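Local coordinates for STAS/SEC14 domain-containing protein (Shewanella loihica PV-4, PDB 2Q3L) that is of unknown function but has a SpoIIAA-like fold of the STAS clan and may associate with membranes and bind a ligand, at residues L22-V27 / P40-A45. Numbering follows the deposited sequence.
Sequences LAFKAV and PLLESA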
ATOM      1  N   LEU A  22       7.374  15.558 -19.657  1.00 49.79           N
ATOM      2  CA  LEU A  22       6.978  14.336 -19.010  1.00 49.29           C
ATOM      3  C   LEU A  22       5.904  14.710 -17.998  1.00 50.04           C
ATOM      4  O   LEU A  22       6.071  15.657 -17.241  1.00 52.56           O
ATOM      5  CB  LEU A  22       8.210  13.681 -18.381  1.00 49.08           C
ATOM      6  CG  LEU A  22       8.056  12.296 -17.802  1.00 49.49           C
ATOM      7  CD1 LEU A  22       7.531  11.333 -18.829  1.00 53.95           C
ATOM      8  CD2 LEU A  22       9.398  11.799 -17.171  1.00 57.29           C
ATOM      9  N   ALA A  23       4.768  14.012 -18.047  1.00 48.12           N
ATOM     10  CA  ALA A  23       3.635  14.336 -17.187  1.00 48.71           C
ATOM     11  C   ALA A  23       3.297  13.191 -16.293  1.00 47.64           C
ATOM     12  O   ALA A  23       3.260  12.028 -16.732  1.00 49.64           O
ATOM     13  CB  ALA A  23       2.399  14.705 -18.026  1.00 49.17           C
ATOM     14  N   PHE A  24       3.046  13.529 -15.037  1.00 49.07           N
ATOM     15  CA  PHE A  24       2.615  12.576 -14.033  1.00 49.07           C
ATOM     16  C   PHE A  24       1.373  13.121 -13.381  1.00 48.79           C
ATOM     17  O   PHE A  24       1.197  14.338 -13.235  1.00 49.30           O
ATOM     18  CB  PHE A  24       3.634  12.434 -12.905  1.00 49.72           C
ATOM     19  CG  PHE A  24       4.997  12.021 -13.352  1.00 51.33           C
ATOM     20  CD1 PHE A  24       5.878  12.955 -13.825  1.00 49.32           C
ATOM     21  CD2 PHE A  24       5.409  10.693 -13.230  1.00 50.21           C
ATOM     22  CE1 PHE A  24       7.136  12.580 -14.222  1.00 52.48           C
ATOM     23  CE2 PHE A  24       6.676  10.301 -13.615  1.00 56.85           C
ATOM     24  CZ  PHE A  24       7.539  11.247 -14.115  1.00 56.70           C
ATOM     25  N   LYS A  25       0.525  12.208 -12.947  1.00 50.40           N
ATOM     26  CA  LYS A  25      -0.641  12.561 -12.178  1.00 51.20           C
ATOM     27  C   LYS A  25      -0.770  11.470 -11.137  1.00 50.37           C
ATOM     28  O   LYS A  25      -1.036  10.311 -11.468  1.00 52.20           O
ATOM     29  CB  LYS A  25      -1.924  12.688 -13.001  1.00 52.35           C
ATOM     30  CG  LYS A  25      -3.063  13.133 -12.092  1.00 49.89           C
ATOM     31  CD  LYS A  25      -4.394  13.213 -12.734  1.00 55.69           C
ATOM     32  CE  LYS A  25      -5.363  13.834 -11.698  1.00 53.55           C
ATOM     33  NZ  LYS A  25      -6.695  13.940 -12.219  1.00 58.71           N
ATOM     34  N   ALA A  26      -0.577  11.870  -9.884  1.00 49.46           N
ATOM     35  CA  ALA A  26      -0.591  10.984  -8.740  1.00 49.55           C
ATOM     36  C   ALA A  26      -1.941  11.118  -8.020  1.00 52.45           C
ATOM     37  O   ALA A  26      -2.348  12.217  -7.620  1.00 49.59           O
ATOM     38  CB  ALA A  26       0.527  11.348  -7.833  1.00 49.60           C
ATOM     39  N   VAL A  27      -2.624   9.984  -7.861  1.00 51.75           N
ATOM     40  CA  VAL A  27      -3.969   9.968  -7.295  1.00 51.40           C
ATOM     41  C   VAL A  27      -4.133   9.010  -6.123  1.00 50.11           C
ATOM     42  O   VAL A  27      -3.713   7.871  -6.174  1.00 50.99           O
ATOM     43  CB  VAL A  27      -4.975   9.536  -8.377  1.00 50.69           C
ATOM     44  CG1 VAL A  27      -6.381   9.493  -7.810  1.00 52.67           C
ATOM     45  CG2 VAL A  27      -4.886  10.475  -9.583  1.00 55.90           C
ATOM     46  N   PRO A  40       8.956   1.068 -15.449  1.00 53.30           N
ATOM     47  CA  PRO A  40       9.404   0.762 -16.808  1.00 50.53           C
ATOM     48  C   PRO A  40       9.115   1.880 -17.813  1.00 53.33           C
ATOM     49  O   PRO A  40       9.958   2.144 -18.659  1.00 52.30           O
ATOM     50  CB  PRO A  40       8.623  -0.491 -17.159  1.00 50.38           C
ATOM     51  CG  PRO A  40       8.228  -1.086 -15.843  1.00 53.07           C
ATOM     52  CD  PRO A  40       8.033   0.044 -14.924  1.00 51.32           C
ATOM     53  N   LEU A  41       7.972   2.551 -17.706  1.00 52.27           N
ATOM     54  CA  LEU A  41       7.675   3.698 -18.583  1.00 54.88           C
ATOM     55  C   LEU A  41       8.619   4.855 -18.317  1.00 53.99           C
ATOM     56  O   LEU A  41       9.080   5.532 -19.232  1.00 53.54           O
ATOM     57  CB  LEU A  41       6.232   4.154 -18.391  1.00 53.40           C
ATOM     58  CG  LEU A  41       5.347   3.073 -19.036  1.00 60.74           C
ATOM     59  CD1 LEU A  41       4.083   2.809 -18.228  1.00 72.76           C
ATOM     60  CD2 LEU A  41       5.074   3.375 -20.497  1.00 60.82           C
ATOM     61  N   LEU A  42       8.894   5.091 -17.044  1.00 50.36           N
ATOM     62  CA  LEU A  42       9.843   6.131 -16.699  1.00 48.02           C
ATOM     63  C   LEU A  42      11.199   5.772 -17.270  1.00 49.54           C
ATOM     64  O   LEU A  42      11.832   6.615 -17.897  1.00 50.32           O
ATOM     65  CB  LEU A  42       9.938   6.312 -15.210  1.00 46.02           C
ATOM     66  CG  LEU A  42      10.931   7.309 -14.659  1.00 50.60           C
ATOM     67  CD1 LEU A  42      10.581   8.719 -15.152  1.00 48.11           C
ATOM     68  CD2 LEU A  42      10.875   7.225 -13.167  1.00 57.46           C
ATOM     69  N   GLU A  43      11.674   4.548 -17.041  1.00 49.60           N
ATOM     70  CA  GLU A  43      12.965   4.147 -17.600  1.00 53.50           C
ATOM     71  C   GLU A  43      13.010   4.269 -19.170  1.00 54.01           C
ATOM     72  O   GLU A  43      14.031   4.651 -19.746  1.00 51.03           O
ATOM     73  CB  GLU A  43      13.280   2.739 -17.146  1.00 54.03           C
ATOM     74  CG  GLU A  43      13.673   2.677 -15.672  1.00 62.90           C
ATOM     75  CD  GLU A  43      13.769   1.243 -15.157  1.00 71.17           C
ATOM     76  OE1 GLU A  43      13.542   0.316 -15.954  1.00 67.57           O
ATOM     77  OE2 GLU A  43      14.057   1.036 -13.959  1.00 75.60           O
ATOM     78  N   SER A  44      11.884   3.978 -19.828  1.00 52.24           N
ATOM     79  CA  SER A  44      11.754   4.133 -21.264  1.00 52.57           C
ATOM     80  C   SER A  44      11.894   5.644 -21.657  1.00 53.53           C
ATOM     81  O   SER A  44      12.726   6.004 -22.479  1.00 51.98           O
ATOM     82  CB  SER A  44      10.423   3.521 -21.726  1.00 53.20           C
ATOM     83  OG  SER A  44      10.208   3.760 -23.088  1.00 57.51           O
ATOM     84  N   ALA A  45      11.132   6.514 -21.002  1.00 52.59           N
ATOM     85  CA  ALA A  45      11.194   7.963 -21.203  1.00 52.80           C
ATOM     86  C   ALA A  45      12.572   8.565 -21.072  1.00 54.00           C
ATOM     87  O   ALA A  45      12.902   9.453 -21.819  1.00 55.37           O
ATOM     88  CB  ALA A  45      10.245   8.680 -20.217  1.00 55.32           C
TER
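Leu22 meets the helical segment 40-45 with both of its methyl groups. Its CD1 rests on Ala45 CB at 4.0 Å, and its CD2 touches Leu42 CD1 at 3.9 Å. CG of Leu22 stands anti to the backbone N (chi1 -172°), which carries the fork of the side chain out toward the helix. The two leucine side chains cross at about a right angle, with one methyl from each making the touch. Ile13 of strand 7-16 also packs on Leu22, whose backbone forms hydrogen bonds with Val55 and Leu57 of the neighbouring parallel strand.

These are the first two elements of a beta-alpha-beta unit: strand 19-30, helix 32-45 and strand 54-66. Such units build the SpoIIAA-like fold, and here the helix returns over one face of the mixed sheet. The segment axes run nearly antiparallel, at 164°, and come no closer than 11.0 Å. Side chains alone bridge the gap, with no hydrogen bond across it.

Two residues on, the CB of Phe24 points past the helix, but the far end of its ring comes near it. Its CG lies anti to the carbonyl carbon (chi1 -58°). CZ is 4.1 Å from Leu42 CD1, which sits at the ring edge, near the ring plane. That one methyl therefore touches both Leu22 and Phe24. Ile11, Ala56 and Ile58 of the flanking strands pack around Phe24. Leu42 also touches Leu77 and His81 of helix 68-81, and a bound 2-methyl-2,4-pentanediol, probably from the crystallisation liquor, lies about 4 Å from its side chain.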